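Local structure of transcription termination factor FttA (Methanosarcina mazei, 2XR1) at residues Thr26-Glu31 against Tyr40-Arg45; Thr140-Ser145 against Ile457-Pro462; Arg197-Leu202 against Met223-Tyr228. The protein probably terminates transcription genome-wide by cutting nascent RNA at the RNA polymerase exit channel, acting as a homodimeric nuclease that needs two zinc ions. One frame throughout, in Å; residues are numbered along the deposited sequence. Where two conformers were deposited one is given.

Contact 1 of 3, residues Thr26-Glu31 against Tyr40-Arg45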
loop_
_atom_site.group_PDB
_atom_site.type_symbol
_atom_site.label_atom_id
_atom_site.label_comp_id
_atom_site.label_asym_id
_atom_site.label_seq_id
_atom_site.Cartn_x
_atom_site.Cartn_y
_atom_site.Cartn_z
ATOM N N THR B 26 -29.756 -39.577 -9.323
ATOM C CA THR B 26 -28.465 -39.492 -9.993
ATOM C C THR B 26 -28.070 -38.081 -10.328
ATOM O O THR B 26 -28.912 -37.205 -10.462
ATOM C CB THR B 26 -28.466 -40.282 -11.288
ATOM O OG1 THR B 26 -29.488 -39.776 -12.158
ATOM C CG2 THR B 26 -28.661 -41.780 -10.991
ATOM N N ILE B 27 -26.768 -37.869 -10.445
ATOM C CA ILE B 27 -26.226 -36.629 -10.997
ATOM C C ILE B 27 -25.362 -36.987 -12.189
ATOM O O ILE B 27 -24.885 -38.115 -12.290
ATOM C CB ILE B 27 -25.374 -35.820 -9.982
ATOM C CG1 ILE B 27 -24.222 -36.678 -9.427
ATOM C CG2 ILE B 27 -26.255 -35.252 -8.913
ATOM C CD1 ILE B 27 -23.256 -35.948 -8.548
ATOM N N THR B 28 -25.192 -36.024 -13.088
ATOM C CA THR B 28 -24.306 -36.165 -14.243
ATOM C C THR B 28 -22.938 -35.544 -13.923
ATOM O O THR B 28 -21.942 -36.256 -13.864
ATOM C CB THR B 28 -24.921 -35.547 -15.543
ATOM O OG1 THR B 28 -25.341 -34.195 -15.307
ATOM C CG2 THR B 28 -26.103 -36.344 -16.000
ATOM N N ASP B 29 -22.894 -34.233 -13.716
ATOM C CA ASP B 29 -21.632 -33.522 -13.487
ATOM C C ASP B 29 -21.692 -32.687 -12.216
ATOM O O ASP B 29 -22.773 -32.370 -11.674
ATOM C CB ASP B 29 -21.253 -32.616 -14.688
ATOM C CG ASP B 29 -20.387 -33.344 -15.743
ATOM O OD1 ASP B 29 -20.886 -34.313 -16.357
ATOM O OD2 ASP B 29 -19.212 -32.932 -15.969
ATOM N N VAL B 30 -20.486 -32.341 -11.775
ATOM C CA VAL B 30 -20.238 -31.496 -10.631
ATOM C C VAL B 30 -19.212 -30.412 -11.063
ATOM O O VAL B 30 -18.147 -30.722 -11.602
ATOM C CB VAL B 30 -19.791 -32.384 -9.448
ATOM C CG1 VAL B 30 -18.907 -31.666 -8.500
ATOM C CG2 VAL B 30 -20.997 -32.910 -8.728
ATOM N N GLU B 31 -19.586 -29.146 -10.876
ATOM C CA GLU B 31 -18.796 -27.974 -11.264
ATOM C C GLU B 31 -18.883 -26.888 -10.214
ATOM O O GLU B 31 -19.907 -26.666 -9.653
ATOM C CB GLU B 31 -19.369 -27.340 -12.532
ATOM C CG GLU B 31 -18.974 -28.020 -13.840
ATOM C CD GLU B 31 -17.488 -27.790 -14.238
ATOM O OE1 GLU B 31 -16.843 -26.834 -13.738
ATOM O OE2 GLU B 31 -16.969 -28.581 -15.048
ATOM N N TYR B 40 -25.230 -31.122 -11.638
ATOM C CA TYR B 40 -26.121 -31.303 -12.762
ATOM C C TYR B 40 -26.857 -32.643 -12.686
ATOM O O TYR B 40 -26.286 -33.630 -12.252
ATOM C CB TYR B 40 -25.326 -31.175 -14.056
ATOM C CG TYR B 40 -24.977 -29.725 -14.324
ATOM C CD1 TYR B 40 -25.930 -28.848 -14.850
ATOM C CD2 TYR B 40 -23.714 -29.216 -13.997
ATOM C CE1 TYR B 40 -25.634 -27.527 -15.074
ATOM C CE2 TYR B 40 -23.401 -27.883 -14.206
ATOM C CZ TYR B 40 -24.363 -27.034 -14.747
ATOM O OH TYR B 40 -24.051 -25.690 -14.970
ATOM N N THR B 41 -28.123 -32.669 -13.105
ATOM C CA THR B 41 -28.942 -33.864 -13.022
ATOM C C THR B 41 -29.875 -33.955 -14.209
ATOM O O THR B 41 -30.343 -32.934 -14.701
ATOM C CB THR B 41 -29.793 -33.813 -11.748
ATOM O OG1 THR B 41 -30.367 -35.100 -11.457
ATOM C CG2 THR B 41 -30.912 -32.761 -11.894
ATOM N N GLU B 42 -30.163 -35.181 -14.655
ATOM C CA GLU B 42 -31.201 -35.425 -15.670
ATOM C C GLU B 42 -32.541 -35.721 -15.017
ATOM O O GLU B 42 -33.523 -35.971 -15.702
ATOM C CB GLU B 42 -30.795 -36.568 -16.586
ATOM C CG GLU B 42 -29.585 -36.240 -17.438
ATOM C CD GLU B 42 -29.147 -37.402 -18.320
ATOM O OE1 GLU B 42 -28.867 -38.485 -17.772
ATOM O OE2 GLU B 42 -29.080 -37.230 -19.556
ATOM N N GLU B 43 -32.582 -35.663 -13.692
ATOM C CA GLU B 43 -33.784 -35.937 -12.935
ATOM C C GLU B 43 -34.072 -34.825 -11.907
ATOM O O GLU B 43 -34.265 -35.072 -10.715
ATOM C CB GLU B 43 -33.633 -37.286 -12.238
ATOM C CG GLU B 43 -33.091 -38.412 -13.124
ATOM C CD GLU B 43 -33.135 -39.781 -12.418
ATOM O OE1 GLU B 43 -32.196 -40.088 -11.633
ATOM O OE2 GLU B 43 -34.116 -40.543 -12.668
ATOM N N PRO B 44 -34.138 -33.586 -12.375
ATOM C CA PRO B 44 -34.374 -32.487 -11.453
ATOM C C PRO B 44 -35.627 -32.655 -10.590
ATOM O O PRO B 44 -35.666 -32.144 -9.478
ATOM C CB PRO B 44 -34.563 -31.286 -12.390
ATOM C CG PRO B 44 -35.009 -31.898 -13.679
ATOM C CD PRO B 44 -34.194 -33.131 -13.773
ATOM N N ARG B 45 -36.646 -33.328 -11.106
ATOM C CA ARG B 45 -37.900 -33.478 -10.356
ATOM C C ARG B 45 -37.618 -34.068 -8.980
ATOM O O ARG B 45 -38.189 -33.657 -7.983
ATOM C CB ARG B 45 -38.896 -34.366 -11.115
HETATM O O HOH W 1 -28.528 -37.290 -13.561
#
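The closely fitted part of this hairpin in the first KH domain is its backbone ladder, where residues 26-31 and 40-43 run roughly antiparallel, 160° apart end to end. Tyr40 grips two successive residues: its N reaches Asp29 O at 2.8 Å in the carbonyl plane, and its O receives Thr28 N at 2.8 Å from above the carbonyl plane. Thr28 OG1 lies 3.3 Å from Tyr40 CB and is hydrogen-bonded to Asp70. Asp29 O and Glu31 CB lie at the edge of the Tyr40 ring, near its plane.

Toward the exposed end, side chains replace the ladder. Thr41 OG1, anti to its backbone N (chi1 -166°), donates to Thr26 O at 2.7 Å, nearly along the C=O axis, and accepts Glu43 N, forming an ST turn. Thr26 OG1 donates to Glu43 OE1 at 2.8 Å from above the carboxylate plane, while Glu43 OE2 pairs with Lys46. A water donates to Thr26 OG1 at 3.0 Å and accepts from Glu42 N at 2.9 Å, bridging the looser side.

Thr41 shares backbone hydrogen bonds with Arg68 of strand 65-69 and Asp70 just beyond it, and Ile27 packs on Ile17 of helix 7-18 and on Phe47 of helix 44-49.

Contact 2 of 3, residues Thr140-Ser145 against Ile457-Pro462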
loop_
_atom_site.group_PDB
_atom_site.type_symbol
_atom_site.label_atom_id
_atom_site.label_comp_id
_atom_site.label_asym_id
_atom_site.label_seq_id
_atom_site.Cartn_x
_atom_site.Cartn_y
_atom_site.Cartn_z
ATOM N N THR B 140 -47.473 -10.670 -8.935
ATOM C CA THR B 140 -47.313 -9.779 -10.086
ATOM C C THR B 140 -47.090 -8.346 -9.661
ATOM O O THR B 140 -47.974 -7.735 -9.057
ATOM C CB THR B 140 -48.524 -9.780 -10.998
ATOM O OG1 THR B 140 -48.666 -11.076 -11.586
ATOM C CG2 THR B 140 -48.364 -8.712 -12.092
ATOM N N PRO B 141 -45.914 -7.798 -9.992
ATOM C CA PRO B 141 -45.598 -6.441 -9.604
ATOM C C PRO B 141 -46.572 -5.432 -10.179
ATOM O O PRO B 141 -46.888 -5.501 -11.366
ATOM C CB PRO B 141 -44.212 -6.223 -10.201
ATOM C CG PRO B 141 -43.629 -7.586 -10.239
ATOM C CD PRO B 141 -44.778 -8.435 -10.674
ATOM N N PRO B 142 -47.035 -4.493 -9.338
ATOM C CA PRO B 142 -47.964 -3.452 -9.783
ATOM C C PRO B 142 -47.367 -2.642 -10.935
ATOM O O PRO B 142 -48.105 -2.202 -11.837
ATOM C CB PRO B 142 -48.157 -2.583 -8.533
ATOM C CG PRO B 142 -47.706 -3.442 -7.382
ATOM C CD PRO B 142 -46.656 -4.342 -7.921
ATOM N N ILE B 143 -46.034 -2.515 -10.912
ATOM C CA ILE B 143 -45.265 -1.695 -11.857
ATOM C C ILE B 143 -44.297 -2.566 -12.667
ATOM O O ILE B 143 -43.685 -3.479 -12.128
ATOM C CB ILE B 143 -44.421 -0.609 -11.121
ATOM C CG1 ILE B 143 -45.109 -0.168 -9.810
ATOM C CG2 ILE B 143 -44.174 0.573 -12.053
ATOM C CD1 ILE B 143 -44.321 0.850 -8.934
ATOM N N LYS B 144 -44.152 -2.267 -13.953
ATOM C CA LYS B 144 -43.300 -3.044 -14.852
ATOM C C LYS B 144 -41.912 -2.371 -14.899
ATOM O O LYS B 144 -41.794 -1.192 -15.251
ATOM C CB LYS B 144 -43.945 -3.116 -16.264
ATOM C CG LYS B 144 -43.820 -4.459 -16.963
ATOM N N SER B 145 -40.866 -3.113 -14.547
ATOM C CA SER B 145 -39.529 -2.608 -14.726
ATOM C C SER B 145 -38.984 -3.012 -16.068
ATOM O O SER B 145 -38.772 -4.201 -16.336
ATOM C CB SER B 145 -38.595 -3.110 -13.663
ATOM O OG SER B 145 -37.300 -2.634 -13.961
ATOM N N ILE B 457 -38.290 -0.886 -9.931
ATOM C CA ILE B 457 -37.406 -1.954 -9.471
ATOM C C ILE B 457 -37.702 -2.375 -8.048
ATOM O O ILE B 457 -37.554 -3.544 -7.736
ATOM C CB ILE B 457 -35.925 -1.569 -9.639
ATOM C CG1 ILE B 457 -35.588 -1.550 -11.132
ATOM C CG2 ILE B 457 -35.038 -2.568 -8.918
ATOM C CD1 ILE B 457 -34.612 -0.529 -11.555
ATOM N N HIS B 458 -38.104 -1.434 -7.182
ATOM C CA HIS B 458 -38.472 -1.770 -5.780
ATOM C C HIS B 458 -39.565 -2.862 -5.801
ATOM O O HIS B 458 -39.503 -3.867 -5.078
ATOM C CB HIS B 458 -38.967 -0.534 -5.002
ATOM C CG HIS B 458 -37.894 0.460 -4.672
ATOM N ND1 HIS B 458 -37.089 1.030 -5.633
ATOM C CD2 HIS B 458 -37.503 0.996 -3.491
ATOM C CE1 HIS B 458 -36.229 1.853 -5.051
ATOM N NE2 HIS B 458 -36.470 1.861 -3.755
ATOM N N ALA B 459 -40.540 -2.683 -6.683
ATOM C CA ALA B 459 -41.650 -3.604 -6.762
ATOM C C ALA B 459 -41.209 -5.041 -7.059
ATOM O O ALA B 459 -41.913 -5.988 -6.741
ATOM C CB ALA B 459 -42.658 -3.120 -7.792
ATOM N N THR B 460 -40.051 -5.194 -7.680
ATOM C CA THR B 460 -39.540 -6.491 -8.074
ATOM C C THR B 460 -38.748 -7.143 -6.964
ATOM O O THR B 460 -38.409 -8.331 -7.056
ATOM C CB THR B 460 -38.602 -6.335 -9.278
ATOM O OG1 THR B 460 -39.373 -6.263 -10.482
ATOM C CG2 THR B 460 -37.623 -7.486 -9.376
ATOM N N HIS B 461 -38.406 -6.364 -5.931
ATOM C CA HIS B 461 -37.669 -6.880 -4.815
ATOM C C HIS B 461 -38.370 -6.591 -3.496
ATOM O O HIS B 461 -37.854 -5.893 -2.635
ATOM C CB HIS B 461 -36.286 -6.312 -4.837
ATOM C CG HIS B 461 -35.528 -6.655 -6.075
ATOM N ND1 HIS B 461 -34.870 -7.858 -6.235
ATOM C CD2 HIS B 461 -35.298 -5.949 -7.204
ATOM C CE1 HIS B 461 -34.268 -7.877 -7.411
ATOM N NE2 HIS B 461 -34.511 -6.730 -8.018
ATOM N N PRO B 462 -39.550 -7.192 -3.313
ATOM C CA PRO B 462 -40.291 -7.020 -2.067
ATOM C C PRO B 462 -39.534 -7.433 -0.792
ATOM O O PRO B 462 -39.679 -6.766 0.228
ATOM C CB PRO B 462 -41.532 -7.896 -2.288
ATOM C CG PRO B 462 -41.175 -8.832 -3.394
ATOM C CD PRO B 462 -40.226 -8.112 -4.248
#
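Apolar contacts carry most of this interface, which joins the loop after strand 134-139 of the second KH domain to the end of helix 451-460 in the beta-CASP domain. Ala459 CB is the shared point of three approaches. The Pro141 ring comes to it through CB, at 4.2 Å between the two CB atoms, and the neighbouring Pro142 presents CD at 4.2 Å to the same methyl. Ile143 adds CG1, 4.3 Å from Ala459 CB, and continues onto Ala456 and Trp452, about one and two turns back along the helix, so the loop follows the helix surface. Pro141 CG also approaches Thr460 OG1, but at 4.5 Å this is a loose contact.

Polar chemistry is concentrated at Ser145. Its OG, anti to the backbone N (chi1 177°), is turned to the helix and lies 3.5 Å from Ile457 CG1. The hydroxyl's polar partners are Glu453 OE2 and Val148 N. Ser145 thereby caps the N-terminus of helix 146-157 and ties that cap to helix 451-460 of the other domain. On its own side, Ile457 packs on Leu275 and Leu278 of helix 270-290.

The two segments thus meet by van der Waals contact alone, with the directional bonding supplied by Glu453, whose carboxylate would probably be favoured electrostatically by the positive end of the capped helix.

Contact 3 of 3, residues Arg197-Leu202 against Met223-Tyr228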
loop_
_atom_site.group_PDB
_atom_site.type_symbol
_atom_site.label_atom_id
_atom_site.label_comp_id
_atom_site.label_asym_id
_atom_site.label_seq_id
_atom_site.Cartn_x
_atom_site.Cartn_y
_atom_site.Cartn_z
ATOM N N ARG B 197 -15.990 8.687 -4.565
ATOM C CA ARG B 197 -15.034 7.729 -5.091
ATOM C C ARG B 197 -14.507 6.721 -4.080
ATOM O O ARG B 197 -13.328 6.417 -4.070
ATOM C CB ARG B 197 -13.904 8.424 -5.835
ATOM C CG ARG B 197 -13.150 9.471 -5.030
ATOM C CD ARG B 197 -11.800 9.837 -5.660
ATOM N NE ARG B 197 -11.038 10.636 -4.732
ATOM C CZ ARG B 197 -9.859 11.170 -4.978
ATOM N NH1 ARG B 197 -9.270 10.983 -6.151
ATOM N NH2 ARG B 197 -9.276 11.916 -4.036
ATOM N N SER B 198 -15.416 6.204 -3.258
ATOM C CA SER B 198 -15.176 5.095 -2.401
ATOM C C SER B 198 -14.580 3.970 -3.198
ATOM O O SER B 198 -15.043 3.659 -4.323
ATOM C CB SER B 198 -16.481 4.612 -1.779
ATOM O OG SER B 198 -16.958 5.460 -0.714
ATOM N N CYS B 199 -13.559 3.350 -2.600
ATOM C CA CYS B 199 -12.827 2.255 -3.218
ATOM C C CYS B 199 -11.758 1.779 -2.214
ATOM O O CYS B 199 -10.924 2.575 -1.792
ATOM C CB CYS B 199 -12.167 2.723 -4.512
ATOM S SG CYS B 199 -11.329 1.399 -5.402
ATOM N N PHE B 200 -11.824 0.521 -1.787
ATOM C CA PHE B 200 -10.966 0.013 -0.730
ATOM C C PHE B 200 -10.397 -1.333 -1.146
ATOM O O PHE B 200 -11.024 -2.129 -1.858
ATOM C CB PHE B 200 -11.772 -0.129 0.571
ATOM C CG PHE B 200 -12.187 1.169 1.152
ATOM C CD1 PHE B 200 -11.348 1.845 2.075
ATOM C CD2 PHE B 200 -13.355 1.769 0.758
ATOM C CE1 PHE B 200 -11.703 3.075 2.593
ATOM C CE2 PHE B 200 -13.712 3.038 1.275
ATOM C CZ PHE B 200 -12.889 3.687 2.195
ATOM N N LEU B 201 -9.200 -1.634 -0.694
ATOM C CA LEU B 201 -8.630 -2.951 -1.005
ATOM C C LEU B 201 -8.466 -3.696 0.287
ATOM O O LEU B 201 -7.834 -3.183 1.153
ATOM C CB LEU B 201 -7.303 -2.815 -1.701
ATOM C CG LEU B 201 -6.783 -4.128 -2.259
ATOM C CD1 LEU B 201 -7.568 -4.482 -3.488
ATOM C CD2 LEU B 201 -5.186 -4.047 -2.493
ATOM N N LEU B 202 -9.081 -4.870 0.420
ATOM C CA LEU B 202 -8.863 -5.766 1.551
ATOM C C LEU B 202 -7.963 -6.846 1.022
ATOM O O LEU B 202 -8.233 -7.392 -0.017
ATOM C CB LEU B 202 -10.184 -6.362 2.015
ATOM C CG LEU B 202 -10.211 -7.548 2.968
ATOM C CD1 LEU B 202 -9.598 -7.248 4.336
ATOM C CD2 LEU B 202 -11.696 -7.970 3.074
ATOM N N MET B 223 -12.350 13.118 -11.509
ATOM C CA MET B 223 -11.519 12.482 -10.449
ATOM C C MET B 223 -11.926 11.047 -10.072
ATOM O O MET B 223 -13.034 10.774 -9.662
ATOM C CB MET B 223 -11.521 13.350 -9.178
ATOM C CG MET B 223 -10.144 13.596 -8.549
ATOM S SD MET B 223 -10.142 14.814 -7.146
ATOM C CE MET B 223 -9.430 16.282 -7.929
ATOM N N THR B 224 -10.994 10.130 -10.220
ATOM C CA THR B 224 -11.241 8.742 -9.968
ATOM C C THR B 224 -10.529 8.334 -8.692
ATOM O O THR B 224 -9.735 9.078 -8.157
ATOM C CB THR B 224 -10.676 7.903 -11.120
ATOM O OG1 THR B 224 -9.252 7.971 -11.089
ATOM C CG2 THR B 224 -11.171 8.411 -12.469
ATOM N N PRO B 225 -10.824 7.147 -8.184
ATOM C CA PRO B 225 -9.947 6.605 -7.160
ATOM C C PRO B 225 -8.527 6.375 -7.729
ATOM O O PRO B 225 -8.341 6.386 -8.952
ATOM C CB PRO B 225 -10.592 5.288 -6.818
ATOM C CG PRO B 225 -11.996 5.415 -7.275
ATOM C CD PRO B 225 -12.004 6.318 -8.418
ATOM N N TYR B 226 -7.545 6.207 -6.845
ATOM C CA TYR B 226 -6.180 5.942 -7.284
ATOM C C TYR B 226 -6.045 4.483 -7.748
ATOM O O TYR B 226 -5.477 3.643 -7.056
ATOM C CB TYR B 226 -5.153 6.263 -6.166
ATOM C CG TYR B 226 -5.124 7.707 -5.750
ATOM C CD1 TYR B 226 -4.362 8.607 -6.414
ATOM C CD2 TYR B 226 -5.913 8.159 -4.716
ATOM C CE1 TYR B 226 -4.376 9.960 -6.052
ATOM C CE2 TYR B 226 -5.939 9.466 -4.355
ATOM C CZ TYR B 226 -5.185 10.355 -5.013
ATOM O OH TYR B 226 -5.197 11.649 -4.633
ATOM N N LEU B 227 -6.562 4.196 -8.935
ATOM C CA LEU B 227 -6.555 2.841 -9.459
ATOM C C LEU B 227 -5.215 2.452 -10.094
ATOM O O LEU B 227 -5.055 1.281 -10.428
ATOM C CB LEU B 227 -7.664 2.650 -10.491
ATOM C CG LEU B 227 -9.102 2.779 -10.003
ATOM C CD1 LEU B 227 -10.122 2.644 -11.160
ATOM C CD2 LEU B 227 -9.397 1.767 -8.867
ATOM N N TYR B 228 -4.255 3.372 -10.236
ATOM C CA TYR B 228 -3.084 3.109 -11.090
ATOM C C TYR B 228 -1.839 2.697 -10.265
ATOM O O TYR B 228 -0.729 2.652 -10.784
ATOM C CB TYR B 228 -2.841 4.303 -12.044
ATOM C CG TYR B 228 -4.121 4.666 -12.800
ATOM C CD1 TYR B 228 -5.088 5.480 -12.210
ATOM C CD2 TYR B 228 -4.398 4.139 -14.067
ATOM C CE1 TYR B 228 -6.271 5.789 -12.868
ATOM C CE2 TYR B 228 -5.586 4.445 -14.732
ATOM C CZ TYR B 228 -6.515 5.268 -14.124
ATOM O OH TYR B 228 -7.695 5.589 -14.752
#
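Pro225 O is the best-held polar atom, gripped by one good bond and one weak one, both internal to the loop: Thr224 OG1 donates to it at 2.8 Å, and Leu227 N makes the weak bond that closes an inverse gamma turn centred on Tyr226. In the metallo-beta-lactamase fold of this domain, the turn belongs to the loop after strand 208-211 and packs against Arg197 and Cys199.

Arg197 spans the two pieces. Its CG takes the crowded position between backbone N and carbonyl carbon (chi1 56°), and the chain then runs extended to NE, carrying the guanidinium across the loop. NH1 donates to Thr224 O at 2.8 Å (N-H...O angle 152°); the oxygen lies close to the guanidinium plane, whereas the nitrogen stands above the carbonyl plane. NE forms a salt bridge with Glu194 and NH2 is hydrogen-bonded as well, which should hold the rotation of the flat group. Met223 SD sits over one guanidinium face, 3.9 Å above the plane and displaced toward the rim. The Tyr226 ring approaches obliquely, its plane 45° from the guanidinium, and also meets Trp183 of the second subunit with the rings about perpendicular. The Arg197 side chain lies about 7 Å from that of the zinc ligand Asp249, near enough for its charge perhaps to be felt there.

The apolar side of the contact is the Pro225 ring, whose CD meets Arg197 CB at 3.8 Å and whose CB meets Cys199 CB at 3.8 Å. Cys199 SG, anti to its backbone N, ends 4.0 Å from Leu227 CD2.

In the fold
The three contacts sample separate parts of the chain. Contact 1 closes first, inside the first KH domain and 33 Å from the chain centre; contact 2 then opens in the second KH domain and closes 312 residues later in the beta-CASP domain. Contact 3, within the metallo-beta-lactamase domain, is nested in that long loop, and contacts 2 and 3 lie on opposite sides of the chain centre. The centres of contacts 1 and 2 are about 33 Å apart. The centres of contacts 1 and 3 are about 42 Å apart, and no two contacts touch. Contact 2 therefore joins the KH portion to the nuclease portion, while contact 3 lies nearest the zinc site and reaches the second subunit.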